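Local coordinates for butyryl-CoA dehydrogenase (Marinomonas mediterranea, PDB 6CXT), which is a flavoprotein of the acyl-CoA dehydrogenase family, with two mainly helical domains and a beta domain, and binds flavin-adenine dinucleotide, at residues Gly82-Gly87 with Phe247-Gly252; Asp36-Leu41 with Gly45-Pro50; Gly289-Ser294 with Phe327-Ile332; Gly358-Leu361 with Thr365-Ile368. All blocks are in the same frame, centred on the assembly; numbering follows the deposited sequence.

How the contacts relate
Contact 1 is the hub: buried near the chain centre, it touches each of the other three. Contacts 1 and 2 meet through helix 81-101, while contacts 3 and 4 meet where Val328 packs on Val360. Contact 2 lies in the N-terminal helical domain, about 26 Å between centres from contact 4 and across the chain's centre. Chemistry follows place. Contact 1 is packed without a hydrogen bond between its segments, and contact 2 joins an aromatic stack to a helix end. Contact 4 is buried but polar, with a backbone bond across its turn and polar groups facing the cofactor. Contact 3, partly buried among subunits, relies on a charged guanidinium lying over the CB of a glutamine.

Contact 1: residues Gly82-Gly87 with Phe247-Gly252; sequences GLLFAG and FAIFVG. With EDO (1,2-ethanediol), chain E.
Ile249 drives its CD1 methyl into the side of helix 81-101 at Leu84, and this single insertion makes the tight part of the contact. The methyl lies 3.5 Å from Leu84 O and 3.6 Å from Phe85 N, so it rests on the backbone between two residues as well as on a side chain. Leu84 CB is 3.7 Å from Ile249 CD1, while the other branch, Ile249 CG2, faces Leu84 CD1 at a looser 4.0 Å. With Ile249 CG1 opposite the carbonyl carbon (chi1 -64°) and the chain extended beyond it (chi2 164°), CD1 reaches the partner helix while CG2 stays beside Leu84. No hydrogen bond crosses the interface; Leu84 O is instead bound by the hydroxyl of Tyr46.

Away from this point the fit relaxes. The ring of Phe85 comes no nearer than 4.6 Å, from its CD1 to Phe250 CZ, and is turned to Phe362 and both bound ligands, while Phe250 meets Phe327. At the far end, Gly82 N donates to O2 of a 1,2-ethanediol at 3.0 Å, probably from the crystallisation liquor. The arrangement is a helix-helix junction between the N-terminal and C-terminal helical domains of an acyl-CoA dehydrogenase, made beside the flavin pocket.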
loop_
_atom_site.group_PDB
_atom_site.type_symbol
_atom_site.label_atom_id
_atom_site.label_comp_id
_atom_site.label_asym_id
_atom_site.label_seq_id
_atom_site.Cartn_x
_atom_site.Cartn_y
_atom_site.Cartn_z
ATOM N N GLY B 82 -8.065 -22.778 -13.585
ATOM C CA GLY B 82 -7.209 -23.906 -13.159
ATOM C C GLY B 82 -6.915 -24.771 -14.371
ATOM O O GLY B 82 -5.779 -25.261 -14.555
ATOM N N LEU B 83 -7.947 -24.954 -15.187
ATOM C CA LEU B 83 -7.796 -25.769 -16.407
ATOM C C LEU B 83 -6.815 -25.121 -17.392
ATOM O O LEU B 83 -5.928 -25.791 -17.956
ATOM C CB LEU B 83 -9.155 -26.069 -17.071
ATOM C CG LEU B 83 -9.077 -26.869 -18.408
ATOM C CD1 LEU B 83 -8.449 -28.218 -18.155
ATOM C CD2 LEU B 83 -10.472 -27.110 -18.971
ATOM N N LEU B 84 -6.958 -23.815 -17.606
ATOM C CA LEU B 84 -6.037 -23.072 -18.474
ATOM C C LEU B 84 -4.615 -23.160 -17.954
ATOM O O LEU B 84 -3.677 -23.275 -18.751
ATOM C CB LEU B 84 -6.464 -21.597 -18.588
ATOM C CG LEU B 84 -7.785 -21.451 -19.361
ATOM C CD1 LEU B 84 -8.177 -19.961 -19.318
ATOM C CD2 LEU B 84 -7.689 -21.979 -20.825
ATOM N N PHE B 85 -4.478 -23.059 -16.642
ATOM C CA PHE B 85 -3.188 -23.123 -15.955
ATOM C C PHE B 85 -2.538 -24.512 -16.214
ATOM O O PHE B 85 -1.392 -24.573 -16.596
ATOM C CB PHE B 85 -3.413 -22.917 -14.479
ATOM C CG PHE B 85 -2.217 -23.224 -13.618
ATOM C CD1 PHE B 85 -1.064 -22.471 -13.697
ATOM C CD2 PHE B 85 -2.290 -24.238 -12.665
ATOM C CE1 PHE B 85 0.076 -22.786 -12.891
ATOM C CE2 PHE B 85 -1.185 -24.571 -11.850
ATOM C CZ PHE B 85 -0.010 -23.819 -11.944
ATOM N N ALA B 86 -3.291 -25.587 -15.979
ATOM C CA ALA B 86 -2.801 -26.973 -16.311
ATOM C C ALA B 86 -2.283 -27.033 -17.752
ATOM O O ALA B 86 -1.224 -27.638 -18.032
ATOM C CB ALA B 86 -3.909 -28.011 -16.066
ATOM N N GLY B 87 -3.048 -26.450 -18.670
ATOM C CA GLY B 87 -2.747 -26.499 -20.090
ATOM C C GLY B 87 -1.487 -25.716 -20.379
ATOM O O GLY B 87 -0.671 -26.113 -21.216
ATOM N N PHE B 247 1.087 -16.515 -17.724
ATOM C CA PHE B 247 0.449 -15.432 -16.902
ATOM C C PHE B 247 -0.494 -14.565 -17.730
ATOM O O PHE B 247 -1.299 -13.794 -17.167
ATOM C CB PHE B 247 1.551 -14.630 -16.151
ATOM C CG PHE B 247 2.080 -15.407 -14.955
ATOM C CD1 PHE B 247 2.950 -16.544 -15.153
ATOM C CD2 PHE B 247 1.663 -15.118 -13.667
ATOM C CE1 PHE B 247 3.304 -17.336 -14.105
ATOM C CE2 PHE B 247 2.066 -15.903 -12.575
ATOM C CZ PHE B 247 2.869 -17.024 -12.804
ATOM N N ALA B 248 -0.434 -14.707 -19.051
ATOM C CA ALA B 248 -1.461 -14.106 -19.934
ATOM C C ALA B 248 -2.877 -14.538 -19.511
ATOM O O ALA B 248 -3.827 -13.755 -19.644
ATOM C CB ALA B 248 -1.209 -14.486 -21.378
ATOM N N ILE B 249 -3.013 -15.767 -18.981
ATOM C CA ILE B 249 -4.313 -16.259 -18.467
ATOM C C ILE B 249 -4.942 -15.212 -17.510
ATOM O O ILE B 249 -6.159 -14.872 -17.601
ATOM C CB ILE B 249 -4.186 -17.605 -17.720
ATOM C CG1 ILE B 249 -3.705 -18.726 -18.688
ATOM C CG2 ILE B 249 -5.518 -17.991 -17.085
ATOM C CD1 ILE B 249 -3.201 -19.946 -17.911
ATOM N N PHE B 250 -4.127 -14.729 -16.591
ATOM C CA PHE B 250 -4.664 -13.960 -15.456
ATOM C C PHE B 250 -4.955 -12.524 -15.867
ATOM O O PHE B 250 -5.762 -11.870 -15.229
ATOM C CB PHE B 250 -3.644 -13.974 -14.331
ATOM C CG PHE B 250 -3.183 -15.382 -14.005
ATOM C CD1 PHE B 250 -4.140 -16.407 -13.768
ATOM C CD2 PHE B 250 -1.803 -15.691 -13.939
ATOM C CE1 PHE B 250 -3.745 -17.746 -13.531
ATOM C CE2 PHE B 250 -1.398 -17.011 -13.643
ATOM C CZ PHE B 250 -2.343 -18.035 -13.478
ATOM N N VAL B 251 -4.284 -12.034 -16.897
ATOM C CA VAL B 251 -4.649 -10.735 -17.467
ATOM C C VAL B 251 -6.085 -10.840 -18.031
ATOM O O VAL B 251 -6.934 -9.977 -17.762
ATOM C CB VAL B 251 -3.674 -10.308 -18.595
ATOM C CG1 VAL B 251 -4.207 -9.087 -19.359
ATOM C CG2 VAL B 251 -2.275 -10.001 -18.016
ATOM N N GLY B 252 -6.386 -11.901 -18.777
ATOM C CA GLY B 252 -7.776 -12.144 -19.181
ATOM C C GLY B 252 -8.721 -12.299 -17.984
ATOM O O GLY B 252 -9.828 -11.689 -17.955
HETATM C C1 EDO E . -10.785 -24.198 -10.792
HETATM O O1 EDO E . -9.888 -24.894 -11.671
HETATM C C2 EDO E . -11.176 -22.772 -11.255
HETATM O O2 EDO E . -9.930 -22.043 -11.343
#

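Contact 2: residues Asp36-Leu41 with Gly45-Pro50; sequences DNWNAL and GYFGLP
Trp38 and Phe47 lie one over the other as an offset stack, their ring centroids 4.1 Å apart and their planes inclined at 29°. The tilt brings one corner of the phenyl ring down first: Phe47 CZ sits over the middle of the indole, 3.3 Å from Trp38 CE2, while Phe47 CE1 follows toward the outer benzo carbons. Trp38 reaches this place by swinging its indole opposite the backbone N (chi1 175°), along the helix flank and toward the loop. His90 meets both rings edge-to-face, and Trp38 NE1 is hydrogen-bonded to Gly117 O.

Leu41 and Tyr46 behave differently. Their side chains run side by side in the same direction, with the two CB atoms 4.0 Å apart, and Leu41 CD2 comes up to the phenol ring. Beneath them the helix ends in a Schellman motif whose C-prime residue is Gly45, at positive phi. Gly45 N and Tyr46 N each reach Leu41 O at 3.1 Å, from opposite faces of the carbonyl plane. The chemistry is therefore divided: two N-H groups satisfy the buried carbonyl at the helix end, while stacked aromatic and apolar side chains, none of them charged, hold the departing loop against the helix.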
loop_
_atom_site.group_PDB
_atom_site.type_symbol
_atom_site.label_atom_id
_atom_site.label_comp_id
_atom_site.label_asym_id
_atom_site.label_seq_id
_atom_site.Cartn_x
_atom_site.Cartn_y
_atom_site.Cartn_z
ATOM N N ASP B 36 -12.928 -33.776 -20.701
ATOM C CA ASP B 36 -13.602 -33.367 -21.922
ATOM C C ASP B 36 -13.244 -31.915 -22.305
ATOM O O ASP B 36 -13.051 -31.613 -23.493
ATOM C CB ASP B 36 -15.116 -33.507 -21.805
ATOM C CG ASP B 36 -15.566 -34.957 -21.846
ATOM O OD1 ASP B 36 -14.867 -35.786 -22.477
ATOM O OD2 ASP B 36 -16.594 -35.277 -21.214
ATOM N N ASN B 37 -13.210 -31.026 -21.308
ATOM C CA ASN B 37 -12.811 -29.634 -21.570
ATOM C C ASN B 37 -11.347 -29.517 -21.986
ATOM O O ASN B 37 -11.038 -28.728 -22.841
ATOM C CB ASN B 37 -13.149 -28.725 -20.369
ATOM C CG ASN B 37 -14.653 -28.488 -20.241
ATOM O OD1 ASN B 37 -15.418 -28.728 -21.190
ATOM N ND2 ASN B 37 -15.082 -28.058 -19.084
ATOM N N TRP B 38 -10.460 -30.273 -21.343
ATOM C CA TRP B 38 -9.059 -30.385 -21.800
ATOM C C TRP B 38 -9.016 -30.731 -23.311
ATOM O O TRP B 38 -8.390 -30.020 -24.118
ATOM C CB TRP B 38 -8.327 -31.425 -20.939
ATOM C CG TRP B 38 -6.936 -31.684 -21.434
ATOM C CD1 TRP B 38 -6.581 -32.590 -22.397
ATOM C CD2 TRP B 38 -5.733 -31.032 -21.007
ATOM N NE1 TRP B 38 -5.213 -32.539 -22.608
ATOM C CE2 TRP B 38 -4.666 -31.602 -21.758
ATOM C CE3 TRP B 38 -5.441 -30.061 -20.008
ATOM C CZ2 TRP B 38 -3.309 -31.221 -21.576
ATOM C CZ3 TRP B 38 -4.125 -29.665 -19.817
ATOM C CH2 TRP B 38 -3.046 -30.253 -20.623
ATOM N N ASN B 39 -9.742 -31.779 -23.724
ATOM C CA ASN B 39 -9.746 -32.187 -25.140
ATOM C C ASN B 39 -10.361 -31.107 -26.046
ATOM O O ASN B 39 -9.861 -30.871 -27.148
ATOM C CB ASN B 39 -10.459 -33.563 -25.339
ATOM C CG ASN B 39 -9.722 -34.703 -24.641
ATOM O OD1 ASN B 39 -8.519 -34.619 -24.402
ATOM N ND2 ASN B 39 -10.449 -35.768 -24.300
ATOM N N ALA B 40 -11.384 -30.405 -25.547
ATOM C CA ALA B 40 -11.947 -29.285 -26.304
ATOM C C ALA B 40 -10.933 -28.161 -26.541
ATOM O O ALA B 40 -10.826 -27.616 -27.664
ATOM C CB ALA B 40 -13.235 -28.778 -25.686
ATOM N N LEU B 41 -10.165 -27.835 -25.498
ATOM C CA LEU B 41 -9.053 -26.889 -25.660
ATOM C C LEU B 41 -8.006 -27.417 -26.660
ATOM O O LEU B 41 -7.480 -26.654 -27.446
ATOM C CB LEU B 41 -8.349 -26.633 -24.296
ATOM C CG LEU B 41 -9.124 -25.648 -23.404
ATOM C CD1 LEU B 41 -8.699 -25.803 -21.946
ATOM C CD2 LEU B 41 -8.929 -24.198 -23.898
ATOM N N GLY B 45 -6.920 -25.701 -30.320
ATOM C CA GLY B 45 -5.540 -25.445 -30.703
ATOM C C GLY B 45 -4.673 -24.877 -29.587
ATOM O O GLY B 45 -3.541 -24.496 -29.854
ATOM N N TYR B 46 -5.193 -24.822 -28.345
ATOM C CA TYR B 46 -4.467 -24.237 -27.146
ATOM C C TYR B 46 -3.091 -24.829 -26.922
ATOM O O TYR B 46 -2.149 -24.123 -26.560
ATOM C CB TYR B 46 -5.316 -24.485 -25.882
ATOM C CG TYR B 46 -4.849 -23.852 -24.573
ATOM C CD1 TYR B 46 -4.410 -22.526 -24.538
ATOM C CD2 TYR B 46 -4.905 -24.557 -23.359
ATOM C CE1 TYR B 46 -4.028 -21.935 -23.348
ATOM C CE2 TYR B 46 -4.525 -23.966 -22.126
ATOM C CZ TYR B 46 -4.073 -22.664 -22.140
ATOM O OH TYR B 46 -3.684 -22.022 -20.988
ATOM N N PHE B 47 -2.951 -26.152 -27.094
ATOM C CA PHE B 47 -1.667 -26.759 -26.774
ATOM C C PHE B 47 -0.707 -26.703 -27.944
ATOM O O PHE B 47 0.475 -26.984 -27.784
ATOM C CB PHE B 47 -1.823 -28.222 -26.342
ATOM C CG PHE B 47 -2.891 -28.429 -25.323
ATOM C CD1 PHE B 47 -2.809 -27.809 -24.070
ATOM C CD2 PHE B 47 -3.978 -29.231 -25.606
ATOM C CE1 PHE B 47 -3.797 -28.000 -23.153
ATOM C CE2 PHE B 47 -4.964 -29.426 -24.670
ATOM C CZ PHE B 47 -4.878 -28.788 -23.444
ATOM N N GLY B 48 -1.216 -26.347 -29.112
ATOM C CA GLY B 48 -0.368 -26.250 -30.282
ATOM C C GLY B 48 -0.005 -24.850 -30.697
ATOM O O GLY B 48 0.674 -24.689 -31.697
ATOM N N LEU B 49 -0.428 -23.819 -29.948
ATOM C CA LEU B 49 -0.200 -22.433 -30.427
ATOM C C LEU B 49 1.251 -22.120 -30.827
ATOM O O LEU B 49 1.454 -21.563 -31.910
ATOM C CB LEU B 49 -0.740 -21.352 -29.450
ATOM C CG LEU B 49 -2.171 -21.542 -28.960
ATOM C CD1 LEU B 49 -2.479 -20.623 -27.765
ATOM C CD2 LEU B 49 -3.086 -21.241 -30.125
ATOM N N PRO B 50 2.252 -22.459 -29.979
ATOM C CA PRO B 50 3.605 -22.108 -30.364
ATOM C C PRO B 50 4.401 -23.276 -31.008
ATOM O O PRO B 50 5.623 -23.197 -31.051
ATOM C CB PRO B 50 4.259 -21.786 -29.016
ATOM C CG PRO B 50 3.559 -22.701 -28.035
ATOM C CD PRO B 50 2.230 -23.080 -28.644
#

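Contact 3: residues Gly289-Ser294 with Phe327-Ile332; sequences GVRLES and FVQSGI
This is a helix-helix contact in the C-terminal helical bundle of the acyl-CoA dehydrogenase fold, between helix 279-306 and the next helix in the chain, 313-338, which runs roughly the other way. It is small, burying 130 Å² in all, and rests largely on one long side chain, Arg291, laid across Gln329. No hydrogen bond links the two segments directly. Arg291 instead spans the gap to bind beyond them: its NH2 forms a salt bridge with Asp333, one turn on from Gln329 along the same helix. That bond probably fixes the guanidinium as a flat cover over its neighbour. A bend at chi3 (-48°) turns the group out of line with the methylenes that carry it.

Elsewhere the same helices are engaged by other partners. Ser330 is drawn by its hydroxyl to Asp257 of helix 248-267, while Ser294 is hydrogen-bonded to Ser294 of a second subunit and Ile332 packs on Ile332 of a third, so the contact lies among subunit interfaces. Its partly exposed setting suits a charged group whose flat surface rests on aliphatic carbon. Gln329 CB stands 3.4 Å above the guanidinium plane, offset toward the rim, with Arg291 NH2 3.6 Å from that carbon.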
loop_
_atom_site.group_PDB
_atom_site.type_symbol
_atom_site.label_atom_id
_atom_site.label_comp_id
_atom_site.label_asym_id
_atom_site.label_seq_id
_atom_site.Cartn_x
_atom_site.Cartn_y
_atom_site.Cartn_z
ATOM N N GLY B 289 -8.776 -0.976 -12.955
ATOM C CA GLY B 289 -8.561 -0.712 -14.405
ATOM C C GLY B 289 -7.110 -0.272 -14.670
ATOM O O GLY B 289 -6.471 -0.697 -15.649
ATOM N N VAL B 290 -6.598 0.566 -13.787
ATOM C CA VAL B 290 -5.206 1.041 -13.919
ATOM C C VAL B 290 -4.208 -0.153 -13.842
ATOM O O VAL B 290 -3.333 -0.327 -14.725
ATOM C CB VAL B 290 -4.869 2.087 -12.849
ATOM C CG1 VAL B 290 -3.357 2.465 -12.910
ATOM C CG2 VAL B 290 -5.773 3.342 -13.028
ATOM N N ARG B 291 -4.346 -0.930 -12.783
ATOM C CA ARG B 291 -3.424 -2.047 -12.581
ATOM C C ARG B 291 -3.532 -3.076 -13.725
ATOM O O ARG B 291 -2.520 -3.649 -14.120
ATOM C CB ARG B 291 -3.685 -2.703 -11.217
ATOM C CG ARG B 291 -3.226 -1.788 -10.053
ATOM C CD ARG B 291 -3.327 -2.589 -8.718
ATOM N NE ARG B 291 -4.647 -3.288 -8.591
ATOM C CZ ARG B 291 -5.674 -2.893 -7.817
ATOM N NH1 ARG B 291 -5.586 -1.779 -7.103
ATOM N NH2 ARG B 291 -6.807 -3.624 -7.800
ATOM N N LEU B 292 -4.736 -3.238 -14.291
ATOM C CA LEU B 292 -4.909 -4.131 -15.402
ATOM C C LEU B 292 -4.269 -3.599 -16.695
ATOM O O LEU B 292 -3.572 -4.345 -17.413
ATOM C CB LEU B 292 -6.404 -4.413 -15.610
ATOM C CG LEU B 292 -6.746 -5.279 -16.841
ATOM C CD1 LEU B 292 -5.987 -6.633 -16.774
ATOM C CD2 LEU B 292 -8.251 -5.555 -16.824
ATOM N N GLU B 293 -4.491 -2.321 -17.019
ATOM C CA GLU B 293 -3.818 -1.761 -18.221
ATOM C C GLU B 293 -2.309 -1.919 -18.106
ATOM O O GLU B 293 -1.638 -2.340 -19.056
ATOM C CB GLU B 293 -4.182 -0.280 -18.493
ATOM C CG GLU B 293 -3.614 0.172 -19.847
ATOM C CD GLU B 293 -3.574 1.695 -20.021
ATOM O OE1 GLU B 293 -2.521 2.301 -19.720
ATOM O OE2 GLU B 293 -4.607 2.290 -20.424
ATOM N N SER B 294 -1.794 -1.580 -16.929
ATOM C CA SER B 294 -0.401 -1.721 -16.634
ATOM C C SER B 294 0.092 -3.177 -16.837
ATOM O O SER B 294 1.076 -3.387 -17.567
ATOM C CB SER B 294 -0.184 -1.327 -15.181
ATOM O OG SER B 294 1.162 -1.625 -14.784
ATOM N N PHE B 327 -3.490 -9.561 -9.832
ATOM C CA PHE B 327 -4.525 -10.554 -9.819
ATOM C C PHE B 327 -4.978 -10.802 -8.382
ATOM O O PHE B 327 -6.172 -10.917 -8.120
ATOM C CB PHE B 327 -4.075 -11.839 -10.582
ATOM C CG PHE B 327 -5.138 -12.893 -10.757
ATOM C CD1 PHE B 327 -6.511 -12.571 -10.868
ATOM C CD2 PHE B 327 -4.746 -14.240 -10.928
ATOM C CE1 PHE B 327 -7.489 -13.572 -11.100
ATOM C CE2 PHE B 327 -5.711 -15.223 -11.131
ATOM C CZ PHE B 327 -7.082 -14.894 -11.213
ATOM N N VAL B 328 -4.054 -10.810 -7.432
ATOM C CA VAL B 328 -4.445 -10.932 -6.013
ATOM C C VAL B 328 -5.308 -9.695 -5.611
ATOM O O VAL B 328 -6.363 -9.833 -4.976
ATOM C CB VAL B 328 -3.155 -11.009 -5.104
ATOM C CG1 VAL B 328 -3.496 -10.799 -3.617
ATOM C CG2 VAL B 328 -2.489 -12.399 -5.265
ATOM N N GLN B 329 -4.884 -8.509 -6.006
ATOM C CA GLN B 329 -5.634 -7.307 -5.640
ATOM C C GLN B 329 -7.022 -7.325 -6.305
ATOM O O GLN B 329 -8.004 -6.927 -5.686
ATOM C CB GLN B 329 -4.856 -6.057 -6.030
ATOM C CG GLN B 329 -3.503 -5.916 -5.318
ATOM C CD GLN B 329 -2.695 -4.773 -5.863
ATOM O OE1 GLN B 329 -2.016 -4.912 -6.898
ATOM N NE2 GLN B 329 -2.729 -3.643 -5.184
ATOM N N SER B 330 -7.060 -7.768 -7.557
ATOM C CA SER B 330 -8.317 -7.881 -8.306
ATOM C C SER B 330 -9.309 -8.839 -7.586
ATOM O O SER B 330 -10.502 -8.532 -7.405
ATOM C CB SER B 330 -8.026 -8.403 -9.731
ATOM O OG SER B 330 -9.270 -8.468 -10.472
ATOM N N GLY B 331 -8.798 -10.017 -7.154
ATOM C CA GLY B 331 -9.617 -10.978 -6.424
ATOM C C GLY B 331 -10.171 -10.363 -5.125
ATOM O O GLY B 331 -11.343 -10.572 -4.789
ATOM N N ILE B 332 -9.337 -9.660 -4.368
ATOM C CA ILE B 332 -9.811 -9.065 -3.149
ATOM C C ILE B 332 -10.827 -7.928 -3.462
ATOM O O ILE B 332 -11.915 -7.861 -2.877
ATOM C CB ILE B 332 -8.637 -8.498 -2.330
ATOM C CG1 ILE B 332 -7.746 -9.674 -1.806
ATOM C CG2 ILE B 332 -9.145 -7.629 -1.160
ATOM C CD1 ILE B 332 -6.357 -9.140 -1.439
#

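Contact 4: residues Gly358-Leu361 with Thr365-Ile368; sequences GSVL and TSDI. With FAD (flavin-adenine dinucleotide), chain D.
Leu361 and Thr365, which touch across the turn through CD2 and CG2, lie between the two flat ends of the flavin-adenine dinucleotide. On the adenine, Ile368 CD1 sits over one face, 3.8 Å from C6A of the cofactor, and Asp367 CB approaches from that same side near the N3A edge. At the flavin end, Leu361 CB meets the ring methyl C8M at 4.0 Å, standing to one side of the isoalloxazine plane.

Between the rings the contact becomes polar. Thr365 OG1 donates to the ribose hydroxyl O2B of the cofactor at 2.6 Å, and O2B in turn donates a hydrogen bond to Asp367 OD2 at 2.7 Å, so two bonds hold the sugar hydroxyl. Thr365 OG1 also accepts a weak capping bond from Ile368 N. Both roles follow from its placement between backbone N and carbonyl carbon (chi1 71°), which points the oxygen over the first turn of the helix.

Across the turn, Val360 O receives Ser366 N at 3.1 Å and a CA-H contact from Thr365. Ser366 OG packs beside Val360 CB while hydrogen-bonded to Glu325. Arg336 of a third subunit packs on Val360 and Ser366, and that subunit also binds the cofactor. The arrangement is an N-capped helix start that receives the adenosine half of the cofactor, part of a flavin-adenine dinucleotide site completed across a subunit interface.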
loop_
_atom_site.group_PDB
_atom_site.type_symbol
_atom_site.label_atom_id
_atom_site.label_comp_id
_atom_site.label_asym_id
_atom_site.label_seq_id
_atom_site.Cartn_x
_atom_site.Cartn_y
_atom_site.Cartn_z
ATOM N N GLY B 358 -2.283 -18.563 -5.736
ATOM C CA GLY B 358 -1.376 -19.542 -6.399
ATOM C C GLY B 358 -0.361 -18.811 -7.291
ATOM O O GLY B 358 0.844 -19.116 -7.248
ATOM N N SER B 359 -0.844 -17.819 -8.065
ATOM C CA SER B 359 -0.049 -17.178 -9.115
ATOM C C SER B 359 1.169 -16.387 -8.558
ATOM O O SER B 359 2.132 -16.174 -9.323
ATOM C CB SER B 359 -0.891 -16.291 -10.018
ATOM O OG SER B 359 -1.136 -15.037 -9.340
ATOM N N VAL B 360 1.121 -15.935 -7.295
ATOM C CA VAL B 360 2.300 -15.284 -6.636
ATOM C C VAL B 360 3.305 -16.310 -6.019
ATOM O O VAL B 360 4.319 -15.899 -5.432
ATOM C CB VAL B 360 1.920 -14.253 -5.544
ATOM C CG1 VAL B 360 1.032 -13.166 -6.200
ATOM C CG2 VAL B 360 1.133 -14.916 -4.405
ATOM N N LEU B 361 2.995 -17.600 -6.152
ATOM C CA LEU B 361 3.897 -18.672 -5.662
ATOM C C LEU B 361 4.527 -19.458 -6.808
ATOM O O LEU B 361 5.772 -19.538 -6.863
ATOM C CB LEU B 361 3.115 -19.646 -4.781
ATOM C CG LEU B 361 2.473 -18.973 -3.561
ATOM C CD1 LEU B 361 1.656 -20.012 -2.821
ATOM C CD2 LEU B 361 3.496 -18.268 -2.616
ATOM N N THR B 365 8.263 -17.414 -6.617
ATOM C CA THR B 365 7.456 -16.475 -5.828
ATOM C C THR B 365 7.745 -15.020 -6.219
ATOM O O THR B 365 8.777 -14.696 -6.892
ATOM C CB THR B 365 7.695 -16.580 -4.329
ATOM O OG1 THR B 365 9.009 -16.051 -4.021
ATOM C CG2 THR B 365 7.542 -18.053 -3.816
ATOM N N SER B 366 6.868 -14.105 -5.752
ATOM C CA SER B 366 7.129 -12.681 -6.002
ATOM C C SER B 366 8.532 -12.287 -5.502
ATOM O O SER B 366 9.178 -11.431 -6.083
ATOM C CB SER B 366 6.009 -11.879 -5.241
ATOM O OG SER B 366 4.774 -12.262 -5.919
ATOM N N ASP B 367 8.950 -12.835 -4.362
ATOM C CA ASP B 367 10.288 -12.489 -3.821
ATOM C C ASP B 367 11.380 -12.891 -4.790
ATOM O O ASP B 367 12.345 -12.152 -4.938
ATOM C CB ASP B 367 10.503 -13.141 -2.465
ATOM C CG ASP B 367 9.416 -12.738 -1.459
ATOM O OD1 ASP B 367 9.066 -11.509 -1.423
ATOM O OD2 ASP B 367 8.908 -13.620 -0.733
ATOM N N ILE B 368 11.209 -14.056 -5.462
ATOM C CA ILE B 368 12.208 -14.519 -6.434
ATOM C C ILE B 368 12.197 -13.667 -7.685
ATOM O O ILE B 368 13.238 -13.316 -8.264
ATOM C CB ILE B 368 11.944 -16.012 -6.763
ATOM C CG1 ILE B 368 12.331 -16.898 -5.591
ATOM C CG2 ILE B 368 12.585 -16.470 -8.085
ATOM C CD1 ILE B 368 13.538 -16.543 -4.764
HETATM P PA FAD D . 10.086 -21.639 -0.188
HETATM O O1A FAD D . 11.073 -21.599 -1.339
HETATM O O2A FAD D . 10.251 -22.484 1.064
HETATM O O5B FAD D . 9.766 -20.097 0.225
HETATM C C5B FAD D . 9.027 -19.753 1.419
HETATM C C4B FAD D . 9.137 -18.218 1.531
HETATM O O4B FAD D . 10.533 -17.831 1.601
HETATM C C3B FAD D . 8.538 -17.535 0.306
HETATM O O3B FAD D . 7.989 -16.313 0.818
HETATM C C2B FAD D . 9.788 -17.184 -0.531
HETATM O O2B FAD D . 9.582 -16.100 -1.471
HETATM C C1B FAD D . 10.844 -16.899 0.579
HETATM N N9A FAD D . 12.195 -17.055 -0.001
HETATM C C8A FAD D . 12.813 -18.211 -0.362
HETATM N N7A FAD D . 14.022 -17.927 -0.965
HETATM C C5A FAD D . 14.163 -16.573 -1.004
HETATM C C6A FAD D . 15.172 -15.588 -1.475
HETATM N N6A FAD D . 16.336 -15.984 -2.102
HETATM N N1A FAD D . 14.886 -14.262 -1.298
HETATM C C2A FAD D . 13.729 -13.808 -0.707
HETATM N N3A FAD D . 12.792 -14.665 -0.240
HETATM C C4A FAD D . 12.941 -16.012 -0.362
HETATM N N1 FAD D . 6.810 -26.910 -8.868
HETATM C C2 FAD D . 7.162 -27.734 -9.920
HETATM O O2 FAD D . 8.345 -28.172 -9.908
HETATM N N3 FAD D . 6.309 -28.089 -10.923
HETATM C C4 FAD D . 5.021 -27.691 -10.911
HETATM O O4 FAD D . 4.265 -28.031 -11.822
HETATM C C4X FAD D . 4.553 -26.803 -9.791
HETATM N N5 FAD D . 3.276 -26.375 -9.675
HETATM C C5X FAD D . 2.837 -25.628 -8.625
HETATM C C6 FAD D . 1.471 -25.240 -8.597
HETATM C C7 FAD D . 0.993 -24.483 -7.507
HETATM C C7M FAD D . -0.468 -24.109 -7.467
HETATM C C8 FAD D . 1.901 -24.091 -6.416
HETATM C C8M FAD D . 1.403 -23.275 -5.270
HETATM C C9 FAD D . 3.266 -24.444 -6.453
HETATM C C9A FAD D . 3.754 -25.203 -7.541
HETATM N N10 FAD D . 5.120 -25.622 -7.620
HETATM C C10 FAD D . 5.532 -26.427 -8.739
HETATM C "C1'" FAD D . 6.084 -25.284 -6.583
HETATM C "C2'" FAD D . 6.456 -23.788 -6.706
HETATM O "O2'" FAD D . 7.272 -23.487 -7.852
HETATM C "C3'" FAD D . 7.067 -23.340 -5.388
HETATM O "O3'" FAD D . 6.012 -23.408 -4.407
HETATM C "C4'" FAD D . 7.825 -22.002 -5.355
HETATM O "O4'" FAD D . 9.047 -22.092 -6.155
HETATM C "C5'" FAD D . 8.213 -21.618 -3.920
HETATM O "O5'" FAD D . 8.874 -22.741 -3.325
HETATM P P FAD D . 8.414 -23.233 -1.903
HETATM O O1P FAD D . 9.302 -24.396 -1.450
HETATM O O2P FAD D . 6.925 -23.516 -1.832
HETATM O O3P FAD D . 8.677 -22.038 -0.865
#